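Local coordinates for uncharacterized protein (Parabacteroides merdae, PDB 4R7F) that is of unknown function but carries immunoglobulin-like beta-sandwich domains and an N-terminal region related to type 9 secretion system plug proteins, at residues A[229-240]-A[249-257]. Numbering follows the deposited sequence.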
loop_
_atom_site.group_PDB
_atom_site.type_symbol
_atom_site.label_atom_id
_atom_site.label_comp_id
_atom_site.label_asym_id
_atom_site.label_seq_id
_atom_site.Cartn_x
_atom_site.Cartn_y
_atom_site.Cartn_z
ATOM N N PHE A 229 12.722 -18.674 -10.580
ATOM C CA PHE A 229 13.428 -19.939 -10.730
ATOM C C PHE A 229 14.127 -20.281 -9.433
ATOM O O PHE A 229 15.311 -20.007 -9.241
ATOM C CB PHE A 229 14.370 -19.957 -11.936
ATOM C CG PHE A 229 15.488 -18.934 -11.884
ATOM C CD1 PHE A 229 15.250 -17.587 -12.162
ATOM C CD2 PHE A 229 16.798 -19.335 -11.632
ATOM C CE1 PHE A 229 16.293 -16.669 -12.141
ATOM C CE2 PHE A 229 17.835 -18.417 -11.594
ATOM C CZ PHE A 229 17.587 -17.079 -11.846
ATOM N N LEU A 230 13.355 -20.935 -8.570
ATOM C CA LEU A 230 13.757 -21.251 -7.225
ATOM C C LEU A 230 14.464 -22.596 -7.101
ATOM O O LEU A 230 15.067 -22.878 -6.063
ATOM C CB LEU A 230 12.537 -21.242 -6.323
ATOM C CG LEU A 230 11.690 -19.982 -6.315
ATOM C CD1 LEU A 230 10.588 -20.139 -5.272
ATOM C CD2 LEU A 230 12.533 -18.747 -6.041
ATOM N N SER A 231 14.401 -23.417 -8.147
ATOM C CA SER A 231 15.257 -24.598 -8.230
ATOM C C SER A 231 15.447 -25.019 -9.670
ATOM O O SER A 231 14.776 -24.486 -10.567
ATOM C CB SER A 231 14.659 -25.771 -7.439
ATOM O OG SER A 231 13.704 -26.471 -8.204
ATOM N N ASN A 232 16.353 -25.981 -9.875
ATOM C CA ASN A 232 16.493 -26.652 -11.176
ATOM C C ASN A 232 15.586 -27.884 -11.424
ATOM O O ASN A 232 15.698 -28.515 -12.464
ATOM C CB ASN A 232 17.960 -27.053 -11.452
ATOM C CG ASN A 232 18.580 -27.888 -10.345
ATOM O OD1 ASN A 232 17.923 -28.648 -9.652
ATOM N ND2 ASN A 232 19.864 -27.726 -10.174
ATOM N N LYS A 233 14.704 -28.218 -10.489
ATOM C CA LYS A 233 13.970 -29.499 -10.552
ATOM C C LYS A 233 12.683 -29.333 -11.334
ATOM O O LYS A 233 12.374 -30.139 -12.199
ATOM C CB LYS A 233 13.646 -30.053 -9.149
ATOM C CG LYS A 233 14.797 -30.076 -8.148
ATOM C CD LYS A 233 15.721 -31.257 -8.351
ATOM C CE LYS A 233 17.024 -31.091 -7.580
ATOM N NZ LYS A 233 18.164 -31.650 -8.360
ATOM N N TYR A 234 11.929 -28.289 -11.017
ATOM C CA TYR A 234 10.713 -27.979 -11.751
ATOM C C TYR A 234 10.869 -26.642 -12.446
ATOM O O TYR A 234 11.769 -25.861 -12.133
ATOM C CB TYR A 234 9.491 -27.953 -10.815
ATOM C CG TYR A 234 9.574 -26.928 -9.715
ATOM C CD1 TYR A 234 10.256 -27.203 -8.535
ATOM C CD2 TYR A 234 8.961 -25.677 -9.848
ATOM C CE1 TYR A 234 10.340 -26.258 -7.520
ATOM C CE2 TYR A 234 9.042 -24.722 -8.839
ATOM C CZ TYR A 234 9.737 -25.021 -7.681
ATOM O OH TYR A 234 9.815 -24.103 -6.666
ATOM N N ASN A 235 9.964 -26.390 -13.381
ATOM C CA ASN A 235 9.896 -25.135 -14.095
ATOM C C ASN A 235 9.058 -24.147 -13.325
ATOM O O ASN A 235 7.871 -24.369 -13.137
ATOM C CB ASN A 235 9.278 -25.367 -15.466
ATOM C CG ASN A 235 10.154 -26.223 -16.357
ATOM O OD1 ASN A 235 11.388 -26.158 -16.320
ATOM N ND2 ASN A 235 9.519 -27.018 -17.176
ATOM N N GLY A 236 9.664 -23.056 -12.871
ATOM C CA GLY A 236 8.918 -22.048 -12.123
ATOM C C GLY A 236 8.051 -21.178 -13.029
ATOM O O GLY A 236 7.858 -21.469 -14.209
HETATM N N MSE A 237 7.524 -20.106 -12.454
HETATM C CA MSE A 237 6.648 -19.177 -13.153
HETATM C C MSE A 237 7.370 -18.635 -14.344
HETATM O O MSE A 237 8.480 -18.100 -14.225
HETATM C CB MSE A 237 6.323 -18.041 -12.196
HETATM C CG MSE A 237 5.490 -16.910 -12.818
HETATM SE SE MSE A 237 5.235 -15.527 -11.443
HETATM C CE MSE A 237 4.041 -16.417 -10.136
ATOM N N HIS A 238 6.728 -18.755 -15.497
ATOM C CA HIS A 238 7.227 -18.231 -16.762
ATOM C C HIS A 238 8.476 -18.927 -17.249
ATOM O O HIS A 238 9.181 -18.403 -18.099
ATOM C CB HIS A 238 7.442 -16.710 -16.688
ATOM C CG HIS A 238 7.253 -16.014 -17.993
ATOM N ND1 HIS A 238 6.047 -16.006 -18.663
ATOM C CD2 HIS A 238 8.117 -15.296 -18.757
ATOM C CE1 HIS A 238 6.166 -15.285 -19.770
ATOM N NE2 HIS A 238 7.416 -14.848 -19.847
ATOM N N VAL A 239 8.731 -20.131 -16.759
ATOM C CA VAL A 239 9.899 -20.890 -17.224
ATOM C C VAL A 239 9.484 -22.067 -18.090
ATOM O O VAL A 239 8.687 -22.885 -17.671
ATOM C CB VAL A 239 10.689 -21.403 -16.031
ATOM C CG1 VAL A 239 11.715 -22.436 -16.473
ATOM C CG2 VAL A 239 11.322 -20.218 -15.289
ATOM N N GLU A 240 10.056 -22.157 -19.282
ATOM C CA GLU A 240 9.679 -23.160 -20.292
ATOM C C GLU A 240 10.478 -24.445 -20.060
ATOM O O GLU A 240 9.982 -25.530 -20.281
ATOM C CB GLU A 240 9.944 -22.593 -21.694
ATOM C CG GLU A 240 9.530 -23.448 -22.885
ATOM C CD GLU A 240 8.016 -23.620 -23.012
ATOM O OE1 GLU A 240 7.269 -22.615 -22.909
ATOM O OE2 GLU A 240 7.566 -24.772 -23.236
ATOM N N TYR A 249 23.586 -24.070 -15.179
ATOM C CA TYR A 249 22.185 -24.317 -15.538
ATOM C C TYR A 249 21.675 -23.148 -16.359
ATOM O O TYR A 249 22.084 -22.019 -16.147
ATOM C CB TYR A 249 21.311 -24.478 -14.299
ATOM C CG TYR A 249 21.522 -25.793 -13.639
ATOM C CD1 TYR A 249 20.837 -26.919 -14.073
ATOM C CD2 TYR A 249 22.420 -25.926 -12.587
ATOM C CE1 TYR A 249 21.033 -28.141 -13.474
ATOM C CE2 TYR A 249 22.617 -27.151 -11.977
ATOM C CZ TYR A 249 21.929 -28.256 -12.429
ATOM O OH TYR A 249 22.118 -29.488 -11.820
ATOM N N ASN A 250 20.795 -23.447 -17.300
ATOM C CA ASN A 250 20.242 -22.480 -18.225
ATOM C C ASN A 250 18.738 -22.493 -18.088
ATOM O O ASN A 250 18.089 -23.533 -18.245
ATOM C CB ASN A 250 20.603 -22.824 -19.678
ATOM C CG ASN A 250 22.020 -22.396 -20.054
ATOM O OD1 ASN A 250 22.205 -21.438 -20.785
ATOM N ND2 ASN A 250 23.027 -23.113 -19.553
ATOM N N VAL A 251 18.192 -21.330 -17.800
ATOM C CA VAL A 251 16.762 -21.155 -17.733
ATOM C C VAL A 251 16.183 -20.539 -18.997
ATOM O O VAL A 251 16.404 -19.360 -19.259
ATOM C CB VAL A 251 16.393 -20.249 -16.580
ATOM C CG1 VAL A 251 14.871 -20.206 -16.443
ATOM C CG2 VAL A 251 17.085 -20.725 -15.306
ATOM N N GLU A 252 15.423 -21.327 -19.761
ATOM C CA GLU A 252 14.721 -20.805 -20.923
ATOM C C GLU A 252 13.381 -20.261 -20.445
ATOM O O GLU A 252 12.522 -21.014 -19.997
ATOM C CB GLU A 252 14.532 -21.887 -21.998
ATOM C CG GLU A 252 14.268 -21.332 -23.404
ATOM C CD GLU A 252 13.359 -22.230 -24.260
ATOM O OE1 GLU A 252 13.121 -23.379 -23.848
ATOM O OE2 GLU A 252 12.877 -21.796 -25.340
ATOM N N LEU A 253 13.216 -18.944 -20.508
ATOM C CA LEU A 253 11.970 -18.340 -20.147
ATOM C C LEU A 253 11.021 -18.524 -21.317
ATOM O O LEU A 253 11.434 -18.588 -22.478
ATOM C CB LEU A 253 12.121 -16.840 -19.873
ATOM C CG LEU A 253 12.975 -16.369 -18.712
ATOM C CD1 LEU A 253 13.022 -14.839 -18.607
ATOM C CD2 LEU A 253 12.411 -16.927 -17.460
HETATM N N MSE A 254 9.743 -18.604 -20.981
HETATM C CA MSE A 254 8.676 -18.602 -21.954
HETATM C C MSE A 254 8.767 -17.337 -22.746
HETATM O O MSE A 254 9.315 -16.325 -22.290
HETATM C CB MSE A 254 7.337 -18.644 -21.235
HETATM C CG MSE A 254 7.071 -20.035 -20.630
HETATM SE SE MSE A 254 5.343 -19.955 -19.689
HETATM C CE MSE A 254 5.326 -21.870 -19.206
ATOM N N THR A 255 8.248 -17.408 -23.960
ATOM C CA THR A 255 8.352 -16.330 -24.912
ATOM C C THR A 255 7.459 -15.170 -24.494
ATOM O O THR A 255 6.328 -15.368 -24.054
ATOM C CB THR A 255 8.020 -16.833 -26.322
ATOM O OG1 THR A 255 9.003 -17.802 -26.676
ATOM C CG2 THR A 255 8.061 -15.706 -27.358
ATOM N N ASP A 256 8.010 -13.969 -24.599
ATOM C CA ASP A 256 7.265 -12.759 -24.296
ATOM C C ASP A 256 6.783 -12.126 -25.590
ATOM O O ASP A 256 7.456 -12.262 -26.602
ATOM C CB ASP A 256 8.147 -11.770 -23.522
ATOM C CG ASP A 256 8.519 -12.267 -22.128
ATOM O OD1 ASP A 256 7.630 -12.848 -21.483
ATOM O OD2 ASP A 256 9.671 -12.026 -21.656
ATOM N N TYR A 257 5.648 -11.414 -25.523
ATOM C CA TYR A 257 5.046 -10.764 -26.675
ATOM C C TYR A 257 4.711 -9.330 -26.281
ATOM O O TYR A 257 4.595 -9.036 -25.104
ATOM C CB TYR A 257 3.778 -11.530 -27.148
ATOM C CG TYR A 257 4.031 -13.006 -27.520
ATOM C CD1 TYR A 257 3.970 -14.009 -26.555
ATOM C CD2 TYR A 257 4.351 -13.372 -28.818
ATOM C CE1 TYR A 257 4.232 -15.331 -26.870
ATOM C CE2 TYR A 257 4.601 -14.686 -29.156
ATOM C CZ TYR A 257 4.541 -15.659 -28.173
ATOM O OH TYR A 257 4.826 -16.955 -28.476
HETATM O O HOH W 1 7.148 -20.031 -24.756
#
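His-238 lays one face of its imidazole under the CB of Met-254, which sits 3.9 Å from the ring centroid, only 11° off the normal. At its edge, His-238 NE2 donates to Asp-256 OD1 over 2.6 Å from the syn side, in a bent bond tilted out of the carboxylate plane, though ring and carboxylate are nearly coplanar. The other carboxylate oxygen, OD2, is held by the hydroxyls of Tyr-346 and Tyr-348. Were the imidazole of His-238 cut back to an alanine, Asp-256 OD1 would probably lose this donor and a gap open under Met-254 CB. The selenomethionine chain of Met-254 runs extended past the backbone of His-238 until CE lies 3.8 Å from Val-239 O. Here the type II turn Gly-236 to Val-239 feeds the first strand of an antiparallel beta hairpin, 239-245 with 248-253, at the border of a mixed sheet. Val-239 and Leu-253 form a non-hydrogen-bonded pair, bracketed by bonds from Met-254 N to His-238 O and from Glu-240 N to Glu-252 O. From this pair, Val-239 CG2 points into the notch between Val-251 CG1, 3.7 Å away, and Leu-253 CD2. Val-251 splits its branches: CG1, anti to the backbone N (chi1 -174°), meets Val-239, while CG2 reaches CD2 of Phe-229 at 3.9 Å. Where the loop leading to the strand passes the start of 249-257, the Asn-232 amide tilts over one face of Tyr-249, ND2 lying 3.1 Å from CZ and CB making a CH-pi contact near CD1 and CE1. On the exposed flank, a water joins Glu-240 OE1 to Thr-255 N.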